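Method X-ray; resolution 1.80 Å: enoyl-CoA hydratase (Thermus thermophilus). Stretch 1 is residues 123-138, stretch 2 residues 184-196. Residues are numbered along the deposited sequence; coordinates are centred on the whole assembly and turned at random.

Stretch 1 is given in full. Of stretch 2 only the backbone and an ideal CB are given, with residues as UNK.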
# COMPACT_ATOMS: atom_id res chain seq x y z
N ALA A 123 24.56 -4.32 8.11
CA ALA A 123 24.39 -3.95 9.51
C ALA A 123 22.96 -3.57 9.84
O ALA A 123 22.42 -3.97 10.88
CB ALA A 123 25.31 -2.78 9.85
N LEU A 124 22.34 -2.78 8.97
CA LEU A 124 20.97 -2.35 9.20
C LEU A 124 19.91 -3.38 8.82
O LEU A 124 18.76 -3.27 9.26
CB LEU A 124 20.70 -1.03 8.47
CG LEU A 124 21.59 0.15 8.90
CD1 LEU A 124 21.09 1.44 8.25
CD2 LEU A 124 21.57 0.28 10.43
N ALA A 125 20.27 -4.37 8.02
CA ALA A 125 19.31 -5.41 7.65
C ALA A 125 19.14 -6.35 8.84
O ALA A 125 18.11 -7.02 8.98
CB ALA A 125 19.81 -6.19 6.43
N ALA A 126 20.16 -6.40 9.69
CA ALA A 126 20.10 -7.25 10.87
C ALA A 126 18.97 -6.73 11.74
O ALA A 126 18.58 -5.57 11.64
CB ALA A 126 21.42 -7.19 11.63
N ASP A 127 18.44 -7.59 12.59
CA ASP A 127 17.34 -7.20 13.46
C ASP A 127 17.81 -6.27 14.55
O ASP A 127 17.12 -5.32 14.92
CB ASP A 127 16.70 -8.45 14.05
CG ASP A 127 16.15 -9.36 12.98
OD1 ASP A 127 15.11 -9.01 12.39
OD2 ASP A 127 16.76 -10.42 12.73
N ILE A 128 19.00 -6.53 15.08
CA ILE A 128 19.55 -5.70 16.13
C ILE A 128 21.01 -5.43 15.82
O ILE A 128 21.78 -6.35 15.57
CB ILE A 128 19.44 -6.38 17.51
CG1 ILE A 128 17.97 -6.59 17.88
CG2 ILE A 128 20.14 -5.54 18.57
CD1 ILE A 128 17.75 -7.28 19.20
N ALA A 129 21.38 -4.15 15.82
CA ALA A 129 22.76 -3.78 15.56
C ALA A 129 23.30 -3.12 16.81
O ALA A 129 22.64 -2.26 17.40
CB ALA A 129 22.86 -2.83 14.37
N VAL A 130 24.49 -3.53 17.22
CA VAL A 130 25.14 -2.94 18.37
C VAL A 130 26.34 -2.22 17.79
O VAL A 130 27.18 -2.84 17.13
CB VAL A 130 25.64 -4.01 19.37
CG1 VAL A 130 26.33 -3.34 20.55
CG2 VAL A 130 24.46 -4.86 19.85
N VAL A 131 26.42 -0.91 18.02
CA VAL A 131 27.54 -0.14 17.50
C VAL A 131 28.35 0.46 18.63
O VAL A 131 27.92 0.47 19.79
CB VAL A 131 27.08 1.02 16.58
CG1 VAL A 131 26.20 0.48 15.46
CG2 VAL A 131 26.33 2.08 17.39
N GLY A 132 29.53 0.96 18.28
CA GLY A 132 30.37 1.61 19.27
C GLY A 132 30.02 3.08 19.23
O GLY A 132 29.55 3.58 18.21
N LYS A 133 30.21 3.79 20.34
CA LYS A 133 29.91 5.21 20.37
C LYS A 133 30.68 5.94 19.27
O LYS A 133 30.19 6.91 18.69
CB LYS A 133 30.28 5.80 21.73
CG LYS A 133 29.45 5.24 22.87
CD LYS A 133 29.73 5.95 24.18
CE LYS A 133 28.85 5.40 25.27
NZ LYS A 133 27.42 5.46 24.87
N GLY A 134 31.88 5.45 18.97
CA GLY A 134 32.71 6.07 17.95
C GLY A 134 32.69 5.43 16.57
O GLY A 134 33.43 5.83 15.68
N THR A 135 31.84 4.42 16.39
CA THR A 135 31.74 3.76 15.09
C THR A 135 31.32 4.78 14.03
O THR A 135 30.55 5.69 14.32
CB THR A 135 30.70 2.62 15.13
OG1 THR A 135 31.09 1.65 16.10
CG2 THR A 135 30.59 1.92 13.76
N ARG A 136 31.83 4.62 12.81
CA ARG A 136 31.48 5.52 11.72
C ARG A 136 30.47 4.83 10.81
O ARG A 136 30.77 3.78 10.25
CB ARG A 136 32.73 5.90 10.91
CG ARG A 136 32.48 6.88 9.77
CD ARG A 136 33.78 7.44 9.22
NE ARG A 136 34.45 6.52 8.31
CZ ARG A 136 34.30 6.54 6.98
NH1 ARG A 136 33.50 7.43 6.42
NH2 ARG A 136 34.95 5.67 6.22
N LEU A 137 29.28 5.41 10.67
CA LEU A 137 28.24 4.84 9.82
C LEU A 137 27.95 5.81 8.68
O LEU A 137 27.60 6.97 8.91
CB LEU A 137 26.96 4.59 10.63
CG LEU A 137 27.15 3.75 11.90
CD1 LEU A 137 25.82 3.62 12.63
CD2 LEU A 137 27.70 2.38 11.54
N LEU A 138 28.10 5.34 7.45
CA LEU A 138 27.90 6.20 6.29
C LEU A 138 27.39 5.44 5.07
O LEU A 138 27.92 4.39 4.71
CB LEU A 138 29.22 6.89 5.95
CG LEU A 138 29.33 7.85 4.76
CD1 LEU A 138 28.43 9.06 4.93
CD2 LEU A 138 30.77 8.29 4.65
N UNK A 184 17.80 6.65 16.31
CA UNK A 184 16.97 5.46 16.19
C UNK A 184 17.39 4.56 15.04
O UNK A 184 16.68 3.62 14.68
CB UNK A 184 15.51 5.87 16.01
N UNK A 185 18.55 4.83 14.45
CA UNK A 185 19.04 4.02 13.34
C UNK A 185 19.46 2.64 13.83
O UNK A 185 19.29 1.64 13.12
CB UNK A 185 20.21 4.72 12.64
N UNK A 186 20.02 2.58 15.03
CA UNK A 186 20.46 1.33 15.63
C UNK A 186 19.95 1.25 17.07
O UNK A 186 19.63 2.27 17.67
CB UNK A 186 21.98 1.21 15.58
N UNK A 187 19.91 0.03 17.61
CA UNK A 187 19.40 -0.18 18.97
C UNK A 187 20.29 0.26 20.12
O UNK A 187 19.82 0.88 21.08
CB UNK A 187 19.10 -1.67 19.15
N UNK A 188 21.57 -0.08 20.04
CA UNK A 188 22.49 0.25 21.12
C UNK A 188 23.82 0.78 20.65
O UNK A 188 24.32 0.40 19.59
CB UNK A 188 22.73 -0.98 21.99
N UNK A 189 24.39 1.67 21.45
CA UNK A 189 25.70 2.25 21.18
C UNK A 189 26.44 2.11 22.49
O UNK A 189 26.05 2.71 23.49
CB UNK A 189 25.63 3.70 20.70
N UNK A 190 27.50 1.30 22.51
CA UNK A 190 28.29 1.06 23.72
C UNK A 190 29.74 1.50 23.52
O UNK A 190 30.11 1.94 22.43
CB UNK A 190 28.24 -0.42 24.11
N UNK A 191 30.56 1.37 24.56
CA UNK A 191 31.96 1.75 24.43
C UNK A 191 32.52 0.88 23.31
O UNK A 191 32.25 -0.31 23.25
CB UNK A 191 32.73 1.57 25.74
N UNK A 192 33.29 1.50 22.42
CA UNK A 192 33.86 0.78 21.28
C UNK A 192 34.41 -0.60 21.60
O UNK A 192 34.20 -1.55 20.84
CB UNK A 192 34.98 1.62 20.66
N UNK A 193 35.11 -0.72 22.72
CA UNK A 193 35.68 -1.99 23.12
C UNK A 193 34.67 -3.06 23.53
O UNK A 193 35.00 -4.25 23.53
CB UNK A 193 36.65 -1.75 24.28
N UNK A 194 33.46 -2.63 23.88
CA UNK A 194 32.41 -3.53 24.34
C UNK A 194 31.44 -3.99 23.26
O UNK A 194 30.51 -4.75 23.55
CB UNK A 194 31.62 -2.85 25.46
N UNK A 195 31.64 -3.54 22.02
CA UNK A 195 30.72 -3.90 20.94
C UNK A 195 30.48 -5.39 20.78
O UNK A 195 29.34 -5.86 20.91
CB UNK A 195 31.25 -3.34 19.62
N UNK A 196 31.53 -6.15 20.48
CA UNK A 196 31.35 -7.59 20.31
C UNK A 196 30.75 -8.24 21.56
O UNK A 196 29.83 -9.05 21.47
CB UNK A 196 32.69 -8.25 19.97

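Position 184 has positive phi (99°) and no atom of stretch 1 near its ideal CB. The backbone alone favours glycine, and G184 is deposited.

At 185 the CB points sideways, 5.1 Å from L124 CD2, so a short side chain would fall short of the leucines of stretch 1, while a long apolar one could reach them. L185 does: its CD1 lies 3.8 Å from L124 CD1.

Position 186 points toward stretch 1, its CB 4.3 Å from V131 CG1. Extended phi/psi and apolar surroundings suit valine or isoleucine. V186 spreads its methyls among them, CG1 4.0 Å from L124 CD2 and CG2 3.8 Å from V131 CG2.

At 187 the CB is already 4.0 Å from both A129 O and I128 CG2, so a small residue suffices. A187 packs its CB 4.1 Å from I128 CG2, and a water bridges A187 N (2.7 Å) and A129 N (2.9 Å).

Position 188 begins the parallel pairing: its O accepts from V131 N at 2.9 Å. Its CB lies on the same sheet face as V130, where several apolar residues would serve. L188 brings CD1 to 4.4 Å from V130 CG2.

Position 189 shares the other face with V131, and its CB is 3.8 Å from V131 CG2, close enough for a lone methyl to pack. A189 does so, while its O receives a weak hydrogen bond from K133 NZ (3.4 Å), and a water also links these two atoms.

Position 190 is held by its backbone, N to V131 O (2.9 Å) and O from K133 N (2.8 Å). Its CB points away, yet V130 CG1 is 5.0 Å off; a beta-branched residue fits the strand, and V190 CG2 comes within 4.1 Å of that methyl.

At 191 the CB points away, and many polar residues would do. E191 curls back, OE2 3.4 Å from K133 CE.

Position 192 stands beside the turn from G132 to T135, its CB 5.2 Å from G134 N, a donor inviting a short acceptor such as aspartate or asparagine. D192 OD2 accepts from G134 N at 2.9 Å. Glycine at G132 leaves the carboxylate room: an ideal CB there would sit 2.5 Å from OD2.

The CB of 195 points toward the strand, 4.8 Å from G132 N, favouring a compact apolar residue. V195 sets CG2 3.5 Å from G132 CA.

Positions 193, 194 and 196 meet nothing of stretch 1, which leaves the choice open; they are E193, K194 and Y196.

Stretch 2, residues 184-196: GLVALAVEDEKVY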
# COMPACT_ATOMS: atom_id res chain seq x y z
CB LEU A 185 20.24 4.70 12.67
CG LEU A 185 20.73 4.03 11.38
CD1 LEU A 185 19.75 4.34 10.25
CD2 LEU A 185 22.12 4.53 11.03
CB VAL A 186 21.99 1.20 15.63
CG1 VAL A 186 22.51 1.21 14.20
CG2 VAL A 186 22.62 2.34 16.43
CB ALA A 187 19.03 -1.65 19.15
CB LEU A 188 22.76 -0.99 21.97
CG LEU A 188 21.61 -1.70 22.68
CD1 LEU A 188 22.09 -3.08 23.12
CD2 LEU A 188 21.12 -0.88 23.87
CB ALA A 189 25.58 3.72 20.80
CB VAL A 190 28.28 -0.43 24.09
CG1 VAL A 190 26.86 -0.90 24.35
CG2 VAL A 190 28.92 -1.25 22.97
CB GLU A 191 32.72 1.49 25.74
CG GLU A 191 32.24 2.32 26.93
CD GLU A 191 32.33 3.82 26.70
OE1 GLU A 191 33.28 4.26 26.01
OE2 GLU A 191 31.47 4.56 27.22
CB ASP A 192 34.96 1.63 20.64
CG ASP A 192 34.43 2.94 20.08
OD1 ASP A 192 35.25 3.72 19.57
OD2 ASP A 192 33.21 3.19 20.15
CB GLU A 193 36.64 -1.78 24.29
CG GLU A 193 38.08 -1.85 23.90
CD GLU A 193 38.38 -3.08 23.07
OE1 GLU A 193 38.01 -4.19 23.50
OE2 GLU A 193 38.99 -2.94 21.99
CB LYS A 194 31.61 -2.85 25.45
CG LYS A 194 32.41 -2.43 26.66
CD LYS A 194 32.75 -3.62 27.53
CE LYS A 194 33.45 -3.19 28.81
NZ LYS A 194 33.64 -4.34 29.74
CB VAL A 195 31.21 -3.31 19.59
CG1 VAL A 195 30.27 -3.74 18.45
CG2 VAL A 195 31.25 -1.78 19.68
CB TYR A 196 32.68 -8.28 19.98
CG TYR A 196 32.54 -9.78 19.88
CD1 TYR A 196 31.80 -10.35 18.84
CD2 TYR A 196 33.09 -10.62 20.84
CE1 TYR A 196 31.62 -11.73 18.77
CE2 TYR A 196 32.91 -12.00 20.77
CZ TYR A 196 32.17 -12.55 19.74
OH TYR A 196 31.99 -13.92 19.67
O HOH W 1 19.37 -2.07 15.92
O HOH W 2 26.47 2.99 25.98
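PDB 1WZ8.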